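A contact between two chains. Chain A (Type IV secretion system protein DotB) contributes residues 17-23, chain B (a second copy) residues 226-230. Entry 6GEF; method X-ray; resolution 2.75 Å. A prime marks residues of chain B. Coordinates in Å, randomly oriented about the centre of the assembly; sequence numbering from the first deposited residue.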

ATOM      1  N   PRO A  17      23.180  24.933 -51.871  1.00106.58           N
ATOM      2  CA  PRO A  17      23.002  23.620 -51.266  1.00105.69           C
ATOM      3  C   PRO A  17      22.628  23.793 -49.793  1.00103.32           C
ATOM      4  O   PRO A  17      22.630  24.918 -49.255  1.00 96.58           O
ATOM      5  CB  PRO A  17      24.244  22.749 -51.399  1.00105.17           C
ATOM      6  N   LEU A  18      22.291  22.681 -49.152  1.00100.47           N
ATOM      7  CA  LEU A  18      21.471  22.735 -47.953  1.00101.17           C
ATOM      8  C   LEU A  18      22.241  23.348 -46.785  1.00 96.66           C
ATOM      9  O   LEU A  18      23.472  23.185 -46.682  1.00 94.49           O
ATOM     10  CB  LEU A  18      20.969  21.348 -47.571  1.00100.17           C
ATOM     11  N   HIS A  19      21.508  24.064 -45.924  1.00 86.30           N
ATOM     12  CA  HIS A  19      22.049  24.486 -44.644  1.00 80.27           C
ATOM     13  C   HIS A  19      22.620  23.283 -43.899  1.00 78.25           C
ATOM     14  O   HIS A  19      22.087  22.175 -43.970  1.00 83.50           O
ATOM     15  CB  HIS A  19      20.980  25.146 -43.817  1.00 79.16           C
ATOM     16  N   LEU A  20      23.743  23.491 -43.203  1.00 71.78           N
ATOM     17  CA  LEU A  20      24.489  22.429 -42.586  1.00 68.09           C
ATOM     18  C   LEU A  20      25.170  23.002 -41.353  1.00 64.26           C
ATOM     19  O   LEU A  20      25.572  24.159 -41.354  1.00 60.80           O
ATOM     20  CB  LEU A  20      25.553  21.873 -43.591  1.00 70.19           C
ATOM     21  CG  LEU A  20      26.516  22.894 -44.178  1.00 70.52           C
ATOM     22  CD1 LEU A  20      25.790  23.977 -44.972  1.00 73.43           C
ATOM     23  CD2 LEU A  20      27.408  23.452 -43.116  1.00 68.69           C
ATOM     24  N   PRO A  21      25.433  22.173 -40.343  1.00 65.73           N
ATOM     25  CA  PRO A  21      26.281  22.623 -39.230  1.00 66.71           C
ATOM     26  C   PRO A  21      27.629  23.106 -39.692  1.00 70.53           C
ATOM     27  O   PRO A  21      28.088  22.721 -40.782  1.00 64.83           O
ATOM     28  CB  PRO A  21      26.395  21.380 -38.330  1.00 67.51           C
ATOM     29  CG  PRO A  21      25.154  20.606 -38.612  1.00 71.25           C
ATOM     30  CD  PRO A  21      24.890  20.805 -40.113  1.00 69.47           C
ATOM     31  N   ILE A  22      28.279  23.935 -38.888  1.00 75.88           N
ATOM     32  CA  ILE A  22      29.584  24.473 -39.287  1.00 80.77           C
ATOM     33  C   ILE A  22      30.557  23.312 -39.476  1.00 77.58           C
ATOM     34  O   ILE A  22      30.562  22.357 -38.710  1.00 72.55           O
ATOM     35  CB  ILE A  22      30.113  25.475 -38.256  1.00 87.00           C
ATOM     36  CG1 ILE A  22      29.070  26.526 -37.918  1.00 88.87           C
ATOM     37  CG2 ILE A  22      31.427  26.074 -38.740  1.00 91.90           C
ATOM     38  CD1 ILE A  22      28.138  26.126 -36.790  1.00 91.58           C
ATOM     39  N   LEU A  23      31.392  23.407 -40.520  1.00 82.29           N
ATOM     40  CA  LEU A  23      32.453  22.455 -40.764  1.00 82.94           C
ATOM     41  C   LEU A  23      33.754  22.917 -40.119  1.00 83.15           C
ATOM     42  O   LEU A  23      33.966  24.099 -39.880  1.00 79.76           O
ATOM     43  CB  LEU A  23      32.632  22.242 -42.237  1.00 84.14           C
ATOM     44  CG  LEU A  23      31.438  21.744 -43.027  1.00 84.02           C
ATOM     45  CD1 LEU A  23      31.807  21.241 -44.413  1.00 90.24           C
ATOM     46  CD2 LEU A  23      30.661  20.689 -42.234  1.00 81.89           C
TER
ATOM     47  N   ILE B 226      13.290  19.342 -42.266  1.00 71.72           N
ATOM     48  CA  ILE B 226      13.632  20.631 -41.676  1.00 72.69           C
ATOM     49  C   ILE B 226      15.151  20.760 -41.646  1.00 75.14           C
ATOM     50  O   ILE B 226      15.826  19.981 -40.955  1.00 80.90           O
ATOM     51  CB  ILE B 226      13.052  20.791 -40.261  1.00 69.92           C
ATOM     52  CG1 ILE B 226      11.588  20.353 -40.233  1.00 68.41           C
ATOM     53  CG2 ILE B 226      13.169  22.242 -39.814  1.00 70.94           C
ATOM     54  CD1 ILE B 226      10.677  21.059 -41.197  1.00 69.76           C
ATOM     55  N   LYS B 227      15.686  21.679 -42.442  1.00 75.33           N
ATOM     56  CA  LYS B 227      17.119  21.867 -42.541  1.00 76.54           C
ATOM     57  C   LYS B 227      17.568  22.950 -41.605  1.00 70.67           C
ATOM     58  O   LYS B 227      17.081  24.069 -41.687  1.00 70.40           O
ATOM     59  CB  LYS B 227      17.536  22.186 -44.005  1.00 83.62           C
ATOM     60  CG  LYS B 227      17.027  21.165 -45.015  1.00 87.02           C
ATOM     61  CD  LYS B 227      17.092  19.716 -44.432  1.00 88.27           C
ATOM     62  CE  LYS B 227      18.537  19.311 -44.082  1.00 88.22           C
ATOM     63  NZ  LYS B 227      19.409  19.234 -45.253  1.00 92.65           N
ATOM     64  N   SER B 228      18.525  22.640 -40.738  1.00 67.89           N
ATOM     65  CA  SER B 228      19.004  23.558 -39.709  1.00 65.60           C
ATOM     66  C   SER B 228      20.473  23.856 -39.920  1.00 69.99           C
ATOM     67  O   SER B 228      21.256  22.981 -40.296  1.00 71.06           O
ATOM     68  CB  SER B 228      18.781  22.978 -38.327  1.00 63.52           C
ATOM     69  OG  SER B 228      19.159  23.898 -37.325  1.00 64.04           O
ATOM     70  N   ALA B 229      20.850  25.113 -39.696  1.00 69.17           N
ATOM     71  CA  ALA B 229      22.281  25.478 -39.738  1.00 67.65           C
ATOM     72  C   ALA B 229      23.023  25.013 -38.472  1.00 66.62           C
ATOM     73  O   ALA B 229      24.226  24.926 -38.497  1.00 65.85           O
ATOM     74  CB  ALA B 229      22.428  26.978 -39.920  1.00 68.15           C
ATOM     75  N   HIS B 230      22.285  24.756 -37.382  1.00 64.76           N
ATOM     76  CA  HIS B 230      22.859  24.889 -36.052  1.00 61.23           C
ATOM     77  C   HIS B 230      22.349  23.883 -35.038  1.00 58.28           C
ATOM     78  O   HIS B 230      22.776  23.947 -33.897  1.00 57.79           O
ATOM     79  CB  HIS B 230      22.697  26.334 -35.538  1.00 59.07           C
ATOM     80  CG  HIS B 230      21.289  26.790 -35.507  1.00 59.91           C
ATOM     81  ND1 HIS B 230      20.323  26.210 -34.684  1.00 58.34           N
ATOM     82  CD2 HIS B 230      20.653  27.800 -36.163  1.00 61.85           C
ATOM     83  CE1 HIS B 230      19.179  26.834 -34.864  1.00 55.58           C
ATOM     84  NE2 HIS B 230      19.342  27.800 -35.747  1.00 56.17           N
TER

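Two loops from neighbouring copies of DotB meet here, neither forming regular helix or strand, and together they bury 286 Å². Three residues cover the most surface: His19 and Ala229′, with 58 Å² each, and Lys227′, with 49 Å². No hydrogen bond joins the two stretches among the modelled atoms, so the contact rests on packing and on one CA-H...O contact.

Ala229′ forms the nearest backbone pair, its CA 4.7 Å from the CA of Leu20. Its CA-to-CB bond points away from chain A, which leaves the backbone to make the closest approaches. Ala229′ O stands 3.2 Å from Pro21 CA, and with an angle of 157° at the hydrogen the CA-H bond is directed well at the oxygen. Pro21 has no amide hydrogen; it meets the carbonyl with its CA-H group. The same oxygen is also 3.2 Å from Leu20 O; both atoms are acceptors, so this is a close approach without a hydrogen bond. The amide of Ile22 is farther off, with Ile22 N 4.2 Å from Ala229′ O.

His19 turns its CA-to-CB bond toward chain B, and its CB packs 4.1 Å from Ala229′ N. The imidazole ring is not modelled, so the 58 Å² is covered by the backbone and CB alone, and any contact of the ring remains open. On the backbone, His19 O is 3.9 Å from Ser228′ O, and the next amide, Leu20 N, is also 3.9 Å from Ser228′ O, too long for a hydrogen bond. Leu20 itself directs its CA-to-CB bond away from chain B, which fits its small covered area of 17 Å².

Lys227′ directs its CA-to-CB bond toward chain A, and its side chain, with all four chi angles in the m well, ends near Leu18. Its NZ comes within 3.5 Å of Leu18 CB, an approach of a charged group to a carbon atom, and stands 4.2 Å from His19 O, beyond hydrogen-bonding distance. Leu18 is modelled only to CB.

Within chain B, His230′ N donates a hydrogen bond to Ser228′ OG (3.2 Å, 170° at the hydrogen). This nearly linear bond spans Ala229′ and ties together the residues on either side of it. The CA-to-CB bond of Ser228′ points away from chain A, while its carbonyl oxygen faces His19, Leu20 and Pro21, with Pro21 CD 4.2 Å from Ser228′ O.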